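Local structure of carbohydrate oxidase (Microdochium nivale, 3RJ8) at residues D158-V163 with D182-I187; S225-I230 with A333-V338; P28-L33 with E317-K322. The protein oxidises the C1 hydroxyl of mono-, oligo- and polysaccharides to lactones with the help of FAD, reducing molecular oxygen to hydrogen peroxide. All coordinates share one frame; numbering follows the deposited sequence.

Interaction 1 (D158-V163 with D182-I187)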
loop_
_atom_site.group_PDB
_atom_site.type_symbol
_atom_site.label_atom_id
_atom_site.label_comp_id
_atom_site.label_asym_id
_atom_site.label_seq_id
_atom_site.Cartn_x
_atom_site.Cartn_y
_atom_site.Cartn_z
ATOM N N ASP A 158 -7.959 -1.524 8.504
ATOM C CA ASP A 158 -9.165 -1.388 9.311
ATOM C C ASP A 158 -9.913 -2.719 9.466
ATOM O O ASP A 158 -10.888 -2.785 10.188
ATOM C CB ASP A 158 -10.067 -0.288 8.742
ATOM C CG ASP A 158 -9.440 1.102 8.863
ATOM O OD1 ASP A 158 -8.716 1.365 9.845
ATOM O OD2 ASP A 158 -9.682 1.951 7.981
ATOM N N SER A 159 -9.457 -3.776 8.802
ATOM C CA SER A 159 -10.059 -5.103 8.986
ATOM C C SER A 159 -9.359 -5.891 10.112
ATOM O O SER A 159 -9.881 -6.894 10.613
ATOM C CB SER A 159 -10.053 -5.905 7.665
ATOM O OG SER A 159 -8.739 -6.332 7.316
ATOM N N VAL A 160 -8.178 -5.420 10.495
ATOM C CA VAL A 160 -7.342 -6.087 11.483
ATOM C C VAL A 160 -7.939 -5.990 12.897
ATOM O O VAL A 160 -8.078 -4.897 13.466
ATOM C CB VAL A 160 -5.885 -5.551 11.427
ATOM C CG1 VAL A 160 -5.038 -6.147 12.531
ATOM C CG2 VAL A 160 -5.259 -5.802 10.029
ATOM N N VAL A 161 -8.295 -7.154 13.439
ATOM C CA VAL A 161 -8.822 -7.297 14.806
ATOM C C VAL A 161 -7.828 -8.012 15.733
ATOM O O VAL A 161 -8.005 -8.008 16.954
ATOM C CB VAL A 161 -10.206 -8.047 14.835
ATOM C CG1 VAL A 161 -11.317 -7.189 14.208
ATOM C CG2 VAL A 161 -10.128 -9.431 14.168
ATOM N N GLY A 162 -6.786 -8.615 15.159
ATOM C CA GLY A 162 -5.757 -9.319 15.946
ATOM C C GLY A 162 -4.522 -9.714 15.143
ATOM O O GLY A 162 -4.591 -9.865 13.917
ATOM N N VAL A 163 -3.385 -9.840 15.827
ATOM C CA VAL A 163 -2.157 -10.341 15.208
ATOM C C VAL A 163 -1.405 -11.271 16.160
ATOM O O VAL A 163 -1.428 -11.062 17.375
ATOM C CB VAL A 163 -1.185 -9.213 14.693
ATOM C CG1 VAL A 163 -1.742 -8.515 13.448
ATOM C CG2 VAL A 163 -0.849 -8.191 15.802
ATOM N N ASP A 182 -0.923 -1.413 22.881
ATOM C CA ASP A 182 0.103 -0.487 22.392
ATOM C C ASP A 182 0.788 -1.025 21.121
ATOM O O ASP A 182 0.969 -0.281 20.153
ATOM C CB ASP A 182 1.141 -0.150 23.482
ATOM C CG ASP A 182 1.728 -1.402 24.162
ATOM O OD1 ASP A 182 1.151 -2.513 24.035
ATOM O OD2 ASP A 182 2.772 -1.262 24.843
ATOM N N LEU A 183 1.160 -2.311 21.141
ATOM C CA LEU A 183 1.804 -2.967 19.999
ATOM C C LEU A 183 0.814 -3.059 18.822
ATOM O O LEU A 183 1.157 -2.745 17.666
ATOM C CB LEU A 183 2.345 -4.347 20.407
ATOM C CG LEU A 183 2.990 -5.322 19.401
ATOM C CD1 LEU A 183 4.210 -4.713 18.718
ATOM C CD2 LEU A 183 3.373 -6.638 20.061
ATOM N N PHE A 184 -0.415 -3.468 19.133
ATOM C CA PHE A 184 -1.506 -3.497 18.163
ATOM C C PHE A 184 -1.673 -2.154 17.430
ATOM O O PHE A 184 -1.875 -2.131 16.219
ATOM C CB PHE A 184 -2.809 -3.879 18.869
ATOM C CG PHE A 184 -3.914 -4.312 17.935
ATOM C CD1 PHE A 184 -3.713 -5.347 17.030
ATOM C CD2 PHE A 184 -5.162 -3.695 17.986
ATOM C CE1 PHE A 184 -4.744 -5.770 16.167
ATOM C CE2 PHE A 184 -6.201 -4.105 17.144
ATOM C CZ PHE A 184 -5.991 -5.151 16.231
ATOM N N TRP A 185 -1.585 -1.053 18.177
ATOM C CA TRP A 185 -1.737 0.306 17.627
ATOM C C TRP A 185 -0.640 0.594 16.599
ATOM O O TRP A 185 -0.911 1.118 15.517
ATOM C CB TRP A 185 -1.741 1.335 18.758
ATOM C CG TRP A 185 -1.824 2.768 18.324
ATOM C CD1 TRP A 185 -2.964 3.527 18.172
ATOM C CD2 TRP A 185 -0.723 3.634 18.016
ATOM N NE1 TRP A 185 -2.633 4.809 17.773
ATOM C CE2 TRP A 185 -1.269 4.898 17.658
ATOM C CE3 TRP A 185 0.665 3.462 17.990
ATOM C CZ2 TRP A 185 -0.457 5.998 17.293
ATOM C CZ3 TRP A 185 1.474 4.546 17.629
ATOM C CH2 TRP A 185 0.907 5.806 17.290
ATOM N N GLY A 186 0.585 0.198 16.936
ATOM C CA GLY A 186 1.739 0.347 16.056
ATOM C C GLY A 186 1.714 -0.536 14.818
ATOM O O GLY A 186 2.114 -0.097 13.742
ATOM N N ILE A 187 1.240 -1.777 14.966
ATOM C CA ILE A 187 1.162 -2.713 13.846
ATOM C C ILE A 187 0.145 -2.228 12.809
ATOM O O ILE A 187 0.318 -2.430 11.602
ATOM C CB ILE A 187 0.913 -4.171 14.337
ATOM C CG1 ILE A 187 2.262 -4.847 14.582
ATOM C CG2 ILE A 187 0.122 -5.018 13.309
ATOM C CD1 ILE A 187 2.245 -5.867 15.652
#
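Val163 and Phe184 mark the nearest approach of the two backbones, with 7.5 Å between Val163 CA and Phe184 CA. Strand 160-163 and helix 182-187 pass at an axis distance of 9.5 Å, their N-to-C directions 119° apart, and no hydrogen bond joins them; side chains close the gap. With CG of Phe184 anti to the backbone N (chi1 -164°), its ring leaves the helix and drives its CE1/CZ end against the strand. CZ lies 3.4 Å from Val161 C and close to Val160 O, while CE1 sits 3.6 Å from Gly162 N, and the ring end meets these peptide groups obliquely. Val160 CG1 adds an apolar contact of 3.7 Å to Phe184 CE1, the two side chains sliding past each other in opposite directions.

The strand is distorted just where the ring arrives: Val161 and Gly162 both face Lys201 of strand 196-206, a classic beta bulge. The sheet is the antiparallel one of the FAD-binding domain, and helix 181-190 is the link in the chain between strands 172-175 and 196-206, each a neighbour of strand 160-166. Ala175 of the former also touches the Phe184 ring, and Trp200 of the latter touches Val160 and Val163.

One residue beyond the bulge, Val163 points back toward the helix. Its CG2 stands at the edge of the Phe184 ring, near the ring plane, 4.2 Å from CD1. The same methyl meets Ile187 CD1 at 3.9 Å, the two side chains reaching tip to tip. The Ile187 side chain lies about 7 Å from the nearest atom of FAD.

Interaction 2 (S225-I230 with A333-V338); sequences SALKGI and AVKNFV
In helix 225-230, whose Ala226, Leu227 and Ile230 face Val334 and Val338, the shortest polar bond is internal: Gly229 N donates to Ser225 O at 2.8 Å. Helix 333-338 is held in the same way, Val338 N giving its hydrogen to Val334 O at 2.9 Å. No hydrogen bond crosses between the two, so the contact rests on apolar side chains, some of them lying on backbone atoms. The axes come within 9.8 Å, and the N-to-C directions differ by 139°.

Leu227 has the largest share of the contact. Its CD2 lies over the backbone of the facing helix, 3.7 Å from Lys335 CA, and also meets Val334 CG1 at 4.0 Å. Nearer its own backbone, Leu227 CG rests against Val338 CG2, the two side chains crossing obliquely. Lys335 adds aliphatic carbon at the margin, while its NZ turns to a salt bridge with Asp339.

Each helix connects strands of the large antiparallel sheet, 223-239 running from 211-217 to 245-251 and 332-345 from 318-326 to 352-359, and the two pack together in this alpha+beta domain. Phe337 ties the second helix to that sheet through an edge-to-face contact with Tyr355, and on to helix 403-414 by stacking on Trp409.

Ile230 slides past Val334, CG2 against CG2 at 3.8 Å. That methyl of Val334 sits anti to its own backbone N (chi1 64°), with CG1 between N and the carbonyl carbon, against Leu227 CD2. The far end of Ile230, CD1, comes 4.1 Å from Val338 CG2 and approaches the Phe337 ring obliquely. Val338 CG2 in turn touches Ala226 CB at 4.0 Å.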
loop_
_atom_site.group_PDB
_atom_site.type_symbol
_atom_site.label_atom_id
_atom_site.label_comp_id
_atom_site.label_asym_id
_atom_site.label_seq_id
_atom_site.Cartn_x
_atom_site.Cartn_y
_atom_site.Cartn_z
ATOM N N SER A 225 -9.291 23.913 -17.938
ATOM C CA SER A 225 -10.122 22.729 -17.754
ATOM C C SER A 225 -9.696 21.900 -16.542
ATOM O O SER A 225 -10.525 21.571 -15.708
ATOM C CB SER A 225 -10.100 21.858 -19.005
ATOM O OG SER A 225 -10.861 22.445 -20.028
ATOM N N ALA A 226 -8.404 21.581 -16.447
ATOM C CA ALA A 226 -7.889 20.770 -15.340
ATOM C C ALA A 226 -8.017 21.457 -13.968
ATOM O O ALA A 226 -8.340 20.797 -12.975
ATOM C CB ALA A 226 -6.455 20.348 -15.608
ATOM N N LEU A 227 -7.779 22.774 -13.919
ATOM C CA LEU A 227 -7.971 23.541 -12.682
ATOM C C LEU A 227 -9.427 23.476 -12.218
ATOM O O LEU A 227 -9.709 23.158 -11.046
ATOM C CB LEU A 227 -7.568 25.000 -12.866
ATOM C CG LEU A 227 -6.095 25.377 -12.792
ATOM C CD1 LEU A 227 -5.869 26.739 -13.482
ATOM C CD2 LEU A 227 -5.645 25.389 -11.338
ATOM N N LYS A 228 -10.340 23.761 -13.147
ATOM C CA LYS A 228 -11.765 23.763 -12.857
ATOM C C LYS A 228 -12.262 22.383 -12.471
ATOM O O LYS A 228 -13.096 22.249 -11.559
ATOM C CB LYS A 228 -12.543 24.328 -14.043
ATOM C CG LYS A 228 -12.171 25.786 -14.332
ATOM C CD LYS A 228 -13.215 26.568 -15.142
ATOM C CE LYS A 228 -12.842 28.074 -15.166
ATOM N NZ LYS A 228 -13.678 28.913 -16.081
ATOM N N GLY A 229 -11.717 21.363 -13.140
ATOM C CA GLY A 229 -12.112 19.971 -12.943
ATOM C C GLY A 229 -11.672 19.347 -11.632
ATOM O O GLY A 229 -12.451 18.665 -10.965
ATOM N N ILE A 230 -10.414 19.566 -11.263
ATOM C CA ILE A 230 -9.884 19.039 -10.017
ATOM C C ILE A 230 -10.613 19.699 -8.846
ATOM O O ILE A 230 -10.923 19.024 -7.863
ATOM C CB ILE A 230 -8.348 19.198 -9.939
ATOM C CG1 ILE A 230 -7.677 18.277 -10.961
ATOM C CG2 ILE A 230 -7.825 18.919 -8.513
ATOM C CD1 ILE A 230 -6.265 18.667 -11.312
ATOM N N ALA A 333 -1.428 25.259 -4.691
ATOM C CA ALA A 333 -1.097 23.852 -4.842
ATOM C C ALA A 333 -1.576 23.255 -6.172
ATOM O O ALA A 333 -0.778 22.657 -6.894
ATOM C CB ALA A 333 -1.640 23.050 -3.660
ATOM N N VAL A 334 -2.868 23.413 -6.489
ATOM C CA VAL A 334 -3.426 22.872 -7.743
ATOM C C VAL A 334 -2.980 23.705 -8.940
ATOM O O VAL A 334 -2.765 23.171 -10.018
ATOM C CB VAL A 334 -4.985 22.688 -7.701
ATOM C CG1 VAL A 334 -5.727 24.043 -7.537
ATOM C CG2 VAL A 334 -5.492 21.901 -8.909
ATOM N N LYS A 335 -2.817 25.008 -8.740
ATOM C CA LYS A 335 -2.296 25.867 -9.785
ATOM C C LYS A 335 -0.908 25.366 -10.227
ATOM O O LYS A 335 -0.715 25.053 -11.414
ATOM C CB LYS A 335 -2.290 27.335 -9.334
ATOM C CG LYS A 335 -1.588 28.312 -10.291
ATOM C CD LYS A 335 -2.410 28.631 -11.532
ATOM C CE LYS A 335 -1.516 28.974 -12.728
ATOM N NZ LYS A 335 -0.239 29.667 -12.343
ATOM N N ASN A 336 0.029 25.251 -9.276
ATOM C CA ASN A 336 1.368 24.692 -9.536
ATOM C C ASN A 336 1.339 23.276 -10.115
ATOM O O ASN A 336 2.104 22.952 -11.035
ATOM C CB ASN A 336 2.216 24.683 -8.269
ATOM C CG ASN A 336 2.376 26.058 -7.651
ATOM O OD1 ASN A 336 1.993 27.072 -8.245
ATOM N ND2 ASN A 336 2.938 26.100 -6.446
ATOM N N PHE A 337 0.444 22.440 -9.582
ATOM C CA PHE A 337 0.285 21.081 -10.079
ATOM C C PHE A 337 -0.099 21.059 -11.567
ATOM O O PHE A 337 0.471 20.297 -12.355
ATOM C CB PHE A 337 -0.736 20.299 -9.236
ATOM C CG PHE A 337 -0.974 18.893 -9.727
ATOM C CD1 PHE A 337 -0.235 17.830 -9.218
ATOM C CD2 PHE A 337 -1.930 18.633 -10.720
ATOM C CE1 PHE A 337 -0.444 16.538 -9.689
ATOM C CE2 PHE A 337 -2.145 17.337 -11.182
ATOM C CZ PHE A 337 -1.405 16.292 -10.676
ATOM N N VAL A 338 -1.077 21.887 -11.939
ATOM C CA VAL A 338 -1.568 21.933 -13.318
ATOM C C VAL A 338 -0.533 22.525 -14.296
ATOM O O VAL A 338 -0.419 22.056 -15.439
ATOM C CB VAL A 338 -2.949 22.643 -13.412
ATOM C CG1 VAL A 338 -3.309 22.923 -14.824
ATOM C CG2 VAL A 338 -4.045 21.774 -12.777
#

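Interaction 3 (P28-L33 with E317-K322); sequences PFNIRL and ENFYAK. With FAD (flavin-adenine dinucleotide), chain C.
Backbone hydrogen bonds pair Asn30 with Glu317 in a single bridge: Glu317 N donates to Phe29 O at 2.9 Å, and Ile31 N to Glu317 O at 2.8 Å.

Side-chain bonds extend the join. Asn30 ND2 reaches Phe319 O at 2.8 Å, and Arg32 NE, turned by a bend at chi3 (84°), arrives at 3.0 Å from the opposite face, the oxygen in its guanidinium plane. Asn30 OD1 is likewise gripped twice, by Phe319 N at 3.2 Å and, in an Asx turn, by Arg32 N, again from opposite faces. These bonds fix the amide flat over the Phe319 ring, planes 4° apart, with ND2 3.5 Å above the ring centre. With an alanine here, Phe319 N is likely to lose its acceptor, Phe319 O one of its two donors, and the ring face its amide cover, freeing the turn to shift.

Among the apolar contacts, Phe29 CE2 meets Phe319 CE2 at 3.5 Å, the ring planes inclined at 61°. Methyl C8M of FAD lies over one face of Phe29, offset toward the rim, 3.3 Å from CE2, so the loop borders the dimethylbenzene end of the flavin. The polar Glu317 carboxylate lies at the edge of the same ring, its OE1 bonded to Tyr389.

Strand 318-326 pairs with strand 384-392, whose Tyr389 stacks on Phe319, while Arg32 and Tyr320 border helix 403-414 and His70 stacks on Phe29.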
loop_
_atom_site.group_PDB
_atom_site.type_symbol
_atom_site.label_atom_id
_atom_site.label_comp_id
_atom_site.label_asym_id
_atom_site.label_seq_id
_atom_site.Cartn_x
_atom_site.Cartn_y
_atom_site.Cartn_z
ATOM N N PRO A 28 13.802 -8.592 -6.700
ATOM C CA PRO A 28 12.957 -7.501 -6.194
ATOM C C PRO A 28 11.812 -7.225 -7.160
ATOM O O PRO A 28 11.969 -7.469 -8.373
ATOM C CB PRO A 28 13.911 -6.302 -6.182
ATOM C CG PRO A 28 14.910 -6.608 -7.322
ATOM C CD PRO A 28 15.080 -8.104 -7.273
ATOM N N PHE A 29 10.678 -6.722 -6.660
ATOM C CA PHE A 29 9.641 -6.245 -7.587
ATOM C C PHE A 29 10.168 -5.049 -8.408
ATOM O O PHE A 29 9.959 -4.981 -9.620
ATOM C CB PHE A 29 8.308 -5.910 -6.899
ATOM C CG PHE A 29 7.342 -5.166 -7.793
ATOM C CD1 PHE A 29 6.690 -5.827 -8.849
ATOM C CD2 PHE A 29 7.119 -3.801 -7.617
ATOM C CE1 PHE A 29 5.813 -5.134 -9.689
ATOM C CE2 PHE A 29 6.243 -3.103 -8.456
ATOM C CZ PHE A 29 5.584 -3.772 -9.487
ATOM N N ASN A 30 10.854 -4.126 -7.738
ATOM C CA ASN A 30 11.521 -3.018 -8.403
ATOM C C ASN A 30 12.984 -3.380 -8.699
ATOM O O ASN A 30 13.852 -3.290 -7.806
ATOM C CB ASN A 30 11.419 -1.741 -7.563
ATOM C CG ASN A 30 11.756 -0.488 -8.358
ATOM O OD1 ASN A 30 12.232 -0.575 -9.495
ATOM N ND2 ASN A 30 11.504 0.680 -7.774
ATOM N N ILE A 31 13.260 -3.782 -9.947
ATOM C CA ILE A 31 14.619 -4.223 -10.293
ATOM C C ILE A 31 15.644 -3.075 -10.352
ATOM O O ILE A 31 16.841 -3.322 -10.420
ATOM C CB ILE A 31 14.700 -5.132 -11.557
ATOM C CG1 ILE A 31 14.112 -4.437 -12.801
ATOM C CG2 ILE A 31 14.084 -6.483 -11.279
ATOM C CD1 ILE A 31 14.777 -4.886 -14.112
ATOM N N ARG A 32 15.161 -1.833 -10.318
ATOM C CA ARG A 32 16.004 -0.693 -9.998
ATOM C C ARG A 32 16.740 -0.906 -8.668
ATOM O O ARG A 32 17.858 -0.430 -8.511
ATOM C CB ARG A 32 15.160 0.591 -9.909
ATOM C CG ARG A 32 15.984 1.847 -9.806
ATOM C CD ARG A 32 15.171 3.121 -9.926
ATOM N NE ARG A 32 14.556 3.561 -8.672
ATOM C CZ ARG A 32 15.210 4.058 -7.621
ATOM N NH1 ARG A 32 14.519 4.442 -6.554
ATOM N NH2 ARG A 32 16.550 4.163 -7.614
ATOM N N LEU A 33 16.125 -1.597 -7.701
ATOM C CA LEU A 33 16.819 -1.821 -6.423
ATOM C C LEU A 33 16.962 -3.304 -6.018
ATOM O O LEU A 33 16.189 -3.800 -5.209
ATOM C CB LEU A 33 16.195 -0.967 -5.304
ATOM C CG LEU A 33 16.004 0.542 -5.582
ATOM C CD1 LEU A 33 14.957 1.158 -4.680
ATOM C CD2 LEU A 33 17.316 1.331 -5.493
ATOM N N GLU A 317 9.217 -4.749 -12.393
ATOM C CA GLU A 317 9.233 -3.462 -13.079
ATOM C C GLU A 317 10.484 -2.671 -12.682
ATOM O O GLU A 317 11.235 -3.085 -11.794
ATOM C CB GLU A 317 7.938 -2.685 -12.776
ATOM C CG GLU A 317 6.685 -3.325 -13.410
ATOM C CD GLU A 317 5.377 -2.601 -13.096
ATOM O OE1 GLU A 317 5.347 -1.340 -13.040
ATOM O OE2 GLU A 317 4.357 -3.308 -12.916
ATOM N N ASN A 318 10.693 -1.535 -13.339
ATOM C CA ASN A 318 11.901 -0.741 -13.197
ATOM C C ASN A 318 11.523 0.742 -13.142
ATOM O O ASN A 318 11.307 1.392 -14.183
ATOM C CB ASN A 318 12.824 -1.048 -14.383
ATOM C CG ASN A 318 14.128 -0.262 -14.354
ATOM O OD1 ASN A 318 14.672 0.058 -13.289
ATOM N ND2 ASN A 318 14.642 0.045 -15.547
ATOM N N PHE A 319 11.432 1.284 -11.926
ATOM C CA PHE A 319 10.716 2.534 -11.743
ATOM C C PHE A 319 11.139 3.306 -10.520
ATOM O O PHE A 319 11.814 2.775 -9.648
ATOM C CB PHE A 319 9.203 2.269 -11.671
ATOM C CG PHE A 319 8.767 1.525 -10.429
ATOM C CD1 PHE A 319 8.252 2.215 -9.330
ATOM C CD2 PHE A 319 8.857 0.134 -10.363
ATOM C CE1 PHE A 319 7.837 1.527 -8.176
ATOM C CE2 PHE A 319 8.441 -0.557 -9.229
ATOM C CZ PHE A 319 7.929 0.136 -8.135
ATOM N N TYR A 320 10.709 4.565 -10.481
ATOM C CA TYR A 320 10.725 5.400 -9.294
ATOM C C TYR A 320 9.271 5.835 -9.008
ATOM O O TYR A 320 8.448 5.946 -9.933
ATOM C CB TYR A 320 11.620 6.621 -9.537
ATOM C CG TYR A 320 11.762 7.547 -8.343
ATOM C CD1 TYR A 320 12.214 7.070 -7.100
ATOM C CD2 TYR A 320 11.449 8.899 -8.451
ATOM C CE1 TYR A 320 12.353 7.919 -6.005
ATOM C CE2 TYR A 320 11.572 9.755 -7.366
ATOM C CZ TYR A 320 12.030 9.264 -6.143
ATOM O OH TYR A 320 12.151 10.132 -5.069
ATOM N N ALA A 321 8.947 6.070 -7.746
ATOM C CA ALA A 321 7.609 6.530 -7.372
ATOM C C ALA A 321 7.658 7.499 -6.192
ATOM O O ALA A 321 8.593 7.450 -5.356
ATOM C CB ALA A 321 6.698 5.335 -7.034
ATOM N N LYS A 322 6.651 8.368 -6.126
ATOM C CA LYS A 322 6.476 9.292 -4.999
ATOM C C LYS A 322 5.018 9.371 -4.622
ATOM O O LYS A 322 4.135 8.902 -5.350
ATOM C CB LYS A 322 6.987 10.688 -5.336
ATOM C CG LYS A 322 8.469 10.765 -5.661
ATOM C CD LYS A 322 8.921 12.221 -5.854
ATOM C CE LYS A 322 9.256 12.909 -4.534
ATOM N NZ LYS A 322 10.602 12.458 -4.073
HETATM P PA FAD C . 7.139 -6.248 1.073
HETATM O O1A FAD C . 7.219 -7.762 1.212
HETATM O O2A FAD C . 8.188 -5.657 0.158
HETATM O O5B FAD C . 7.133 -5.551 2.525
HETATM C C5B FAD C . 6.972 -4.158 2.701
HETATM C C4B FAD C . 7.350 -3.831 4.144
HETATM O O4B FAD C . 6.614 -4.667 5.032
HETATM C C3B FAD C . 8.822 -4.096 4.436
HETATM O O3B FAD C . 9.257 -3.187 5.410
HETATM C C2B FAD C . 8.779 -5.466 5.077
HETATM O O2B FAD C . 9.898 -5.759 5.872
HETATM C C1B FAD C . 7.490 -5.399 5.862
HETATM N N9A FAD C . 6.914 -6.721 6.100
HETATM C C8A FAD C . 6.699 -7.718 5.171
HETATM N N7A FAD C . 6.142 -8.761 5.804
HETATM C C5A FAD C . 5.968 -8.446 7.114
HETATM C C6A FAD C . 5.443 -9.141 8.210
HETATM N N6A FAD C . 4.960 -10.380 8.095
HETATM N N1A FAD C . 5.410 -8.517 9.445
HETATM C C2A FAD C . 5.886 -7.241 9.606
HETATM N N3A FAD C . 6.420 -6.570 8.522
HETATM C C4A FAD C . 6.456 -7.160 7.303
HETATM N N1 FAD C . -0.913 0.186 -2.251
HETATM C C2 FAD C . -2.189 0.566 -1.889
HETATM O O2 FAD C . -2.424 1.043 -0.776
HETATM N N3 FAD C . -3.216 0.248 -2.754
HETATM C C4 FAD C . -3.060 -0.252 -4.025
HETATM O O4 FAD C . -4.040 -0.654 -4.643
HETATM C C4X FAD C . -1.675 -0.735 -4.358
HETATM N N5 FAD C . -1.412 -1.236 -5.541
HETATM C C5X FAD C . -0.176 -1.795 -5.781
HETATM C C6 FAD C . 0.032 -2.579 -6.940
HETATM C C7 FAD C . 1.281 -3.124 -7.170
HETATM C C7M FAD C . 1.550 -3.875 -8.474
HETATM C C8 FAD C . 2.350 -2.921 -6.238
HETATM C C8M FAD C . 3.700 -3.587 -6.440
HETATM C C9 FAD C . 2.129 -2.213 -5.076
HETATM C C9A FAD C . 0.871 -1.620 -4.841
HETATM N N10 FAD C . 0.609 -0.869 -3.675
HETATM C C10 FAD C . -0.664 -0.501 -3.368
HETATM C "C1'" FAD C . 1.691 -0.589 -2.678
HETATM C "C2'" FAD C . 1.750 -1.742 -1.692
HETATM O "O2'" FAD C . 0.565 -1.752 -0.921
HETATM C "C3'" FAD C . 3.006 -1.676 -0.833
HETATM O "O3'" FAD C . 4.122 -1.846 -1.696
HETATM C "C4'" FAD C . 3.002 -2.755 0.254
HETATM O "O4'" FAD C . 3.897 -2.386 1.273
HETATM C "C5'" FAD C . 3.359 -4.117 -0.346
HETATM O "O5'" FAD C . 3.436 -5.120 0.629
HETATM P P FAD C . 4.326 -6.438 0.364
HETATM O O1P FAD C . 4.048 -7.453 1.438
HETATM O O2P FAD C . 4.045 -7.014 -1.004
HETATM O O3P FAD C . 5.761 -5.745 0.442
#

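Overall arrangement
Interaction 3 closes a long loop, joining residues 28-33 to strand 318-326. Interaction 1 is nested inside that loop, whereas interaction 2 crosses it, its second segment lying on helix 332-345 directly after that strand. Interactions 2 and 3 are thus tied to the large antiparallel sheet, the latter through strand 318-326, the former through helices following strands 211-217 and 318-326; their centres are 29 Å apart, nearest atoms about 10 Å. Interaction 1 packs helix 181-190 against strand 160-166 of the other antiparallel sheet, its centre 38 Å from that of interaction 2 and 29 Å from that of interaction 3. Of the three, interaction 3 touches the flavin directly.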